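Local coordinates for single-stranded DNA-binding protein WHY1, chloroplastic (Solanum tuberosum, PDB 1L3A) that binds single-stranded DNA as a homotetramer and activates transcription of the pathogenesis-related gene PR-10a after elicitation, at residues S106-G111 and V175-F180. Residues are numbered along the deposited sequence; the frame is centred on the assembly and turned at random.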
loop_
_atom_site.group_PDB
_atom_site.type_symbol
_atom_site.label_atom_id
_atom_site.label_comp_id
_atom_site.label_asym_id
_atom_site.label_seq_id
_atom_site.Cartn_x
_atom_site.Cartn_y
_atom_site.Cartn_z
ATOM N N SER C 106 2.597 13.368 8.591
ATOM C CA SER C 106 2.994 14.625 7.966
ATOM C C SER C 106 4.076 14.439 6.904
ATOM O O SER C 106 4.130 15.191 5.930
ATOM C CB SER C 106 3.492 15.616 9.015
ATOM O OG SER C 106 2.401 16.153 9.729
ATOM N N ILE C 107 4.931 13.440 7.099
ATOM C CA ILE C 107 6.011 13.165 6.163
ATOM C C ILE C 107 5.493 12.575 4.854
ATOM O O ILE C 107 5.799 13.082 3.778
ATOM C CB ILE C 107 7.042 12.180 6.774
ATOM C CG1 ILE C 107 7.642 12.776 8.049
ATOM C CG2 ILE C 107 8.143 11.858 5.759
ATOM C CD1 ILE C 107 8.433 14.034 7.823
ATOM N N ILE C 108 4.710 11.507 4.943
ATOM C CA ILE C 108 4.189 10.849 3.745
ATOM C C ILE C 108 3.201 11.688 2.930
ATOM O O ILE C 108 2.935 11.383 1.765
ATOM C CB ILE C 108 3.510 9.495 4.093
ATOM C CG1 ILE C 108 2.343 9.726 5.040
ATOM C CG2 ILE C 108 4.505 8.556 4.752
ATOM C CD1 ILE C 108 1.577 8.464 5.376
ATOM N N SER C 109 2.645 12.735 3.530
ATOM C CA SER C 109 1.706 13.569 2.788
ATOM C C SER C 109 2.328 14.905 2.374
ATOM O O SER C 109 1.612 15.821 1.975
ATOM C CB SER C 109 0.414 13.813 3.594
ATOM O OG SER C 109 0.636 14.547 4.782
ATOM N N LEU C 110 3.653 15.011 2.476
ATOM C CA LEU C 110 4.365 16.234 2.103
ATOM C C LEU C 110 4.502 16.378 0.592
ATOM O O LEU C 110 4.963 15.462 -0.092
ATOM C CB LEU C 110 5.774 16.258 2.696
ATOM C CG LEU C 110 6.148 17.016 3.977
ATOM C CD1 LEU C 110 7.666 17.067 4.041
ATOM C CD2 LEU C 110 5.594 18.428 3.993
ATOM N N GLY C 111 4.106 17.535 0.074
ATOM C CA GLY C 111 4.237 17.774 -1.352
ATOM C C GLY C 111 5.646 18.262 -1.662
ATOM O O GLY C 111 6.458 18.474 -0.754
ATOM N N VAL C 175 11.785 6.414 -0.600
ATOM C CA VAL C 175 12.066 5.196 0.151
ATOM C C VAL C 175 11.429 5.322 1.547
ATOM O O VAL C 175 10.805 4.381 2.035
ATOM C CB VAL C 175 13.568 4.950 0.295
ATOM C CG1 VAL C 175 13.802 3.736 1.167
ATOM C CG2 VAL C 175 14.192 4.732 -1.079
ATOM N N LEU C 176 11.575 6.488 2.172
ATOM C CA LEU C 176 10.990 6.741 3.488
ATOM C C LEU C 176 9.470 6.648 3.399
ATOM O O LEU C 176 8.828 6.067 4.268
ATOM C CB LEU C 176 11.371 8.136 3.998
ATOM C CG LEU C 176 12.842 8.407 4.289
ATOM C CD1 LEU C 176 12.990 9.856 4.777
ATOM C CD2 LEU C 176 13.358 7.426 5.338
ATOM N N VAL C 177 8.899 7.226 2.345
ATOM C CA VAL C 177 7.456 7.182 2.149
ATOM C C VAL C 177 6.983 5.736 1.983
ATOM O O VAL C 177 5.990 5.336 2.571
ATOM C CB VAL C 177 7.040 8.035 0.921
ATOM C CG1 VAL C 177 5.561 7.787 0.563
ATOM C CG2 VAL C 177 7.259 9.509 1.241
ATOM N N SER C 178 7.700 4.943 1.193
ATOM C CA SER C 178 7.318 3.545 1.004
ATOM C C SER C 178 7.431 2.776 2.327
ATOM O O SER C 178 6.499 2.079 2.736
ATOM C CB SER C 178 8.199 2.879 -0.054
ATOM O OG SER C 178 7.751 1.551 -0.326
ATOM N N ALA C 179 8.565 2.927 3.004
ATOM C CA ALA C 179 8.795 2.248 4.277
ATOM C C ALA C 179 7.809 2.701 5.360
ATOM O O ALA C 179 7.281 1.876 6.099
ATOM C CB ALA C 179 10.239 2.476 4.741
ATOM N N PHE C 180 7.561 4.005 5.459
ATOM C CA PHE C 180 6.623 4.519 6.453
ATOM C C PHE C 180 5.185 4.021 6.223
ATOM O O PHE C 180 4.456 3.766 7.183
ATOM C CB PHE C 180 6.635 6.053 6.455
ATOM C CG PHE C 180 7.830 6.660 7.150
ATOM C CD1 PHE C 180 8.818 5.851 7.717
ATOM C CD2 PHE C 180 7.970 8.047 7.231
ATOM C CE1 PHE C 180 9.935 6.413 8.357
ATOM C CE2 PHE C 180 9.086 8.627 7.870
ATOM C CZ PHE C 180 10.067 7.806 8.433
#
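Phe180 N donates to Leu176 O at 2.7 Å, a helical bond one turn long that fixes the backbone from which the Phe180 side chain reaches Ile107 and Ile108. No hydrogen bond crosses between 106-111 and 175-180, and the contact is apolar, made by branched side chains, the Phe180 CB and the edge of its ring. Ile108 CG2 comes closest, 3.7 Å from Phe180 CB, and also lies near the ring plane at the edge. The Ile108 chi1 of 61° sets CG1 between the backbone N and the carbonyl carbon, and CG2, beside the N, meets the other helix. The same methyl is 4.4 Å from Val177 CG1. Val177 CG2 in turn sits 4.2 Å from Ile108 CA. The CA atoms of Ile108 and Val177, 5.2 Å apart, put these two residues in register. In the Whirly fold this joins helix 101-108, which links the two four-stranded antiparallel sheets, to helix 170-188, which follows the second sheet. Ile107 points CG2 at the ring edge, 4.0 Å from Phe180 CE2. Val53 of strand 49-62 also touches Phe180, and Phe118 of strand 116-120 touches Ile107. Ile108 also packs on Ala174 of the third subunit of the homotetramer.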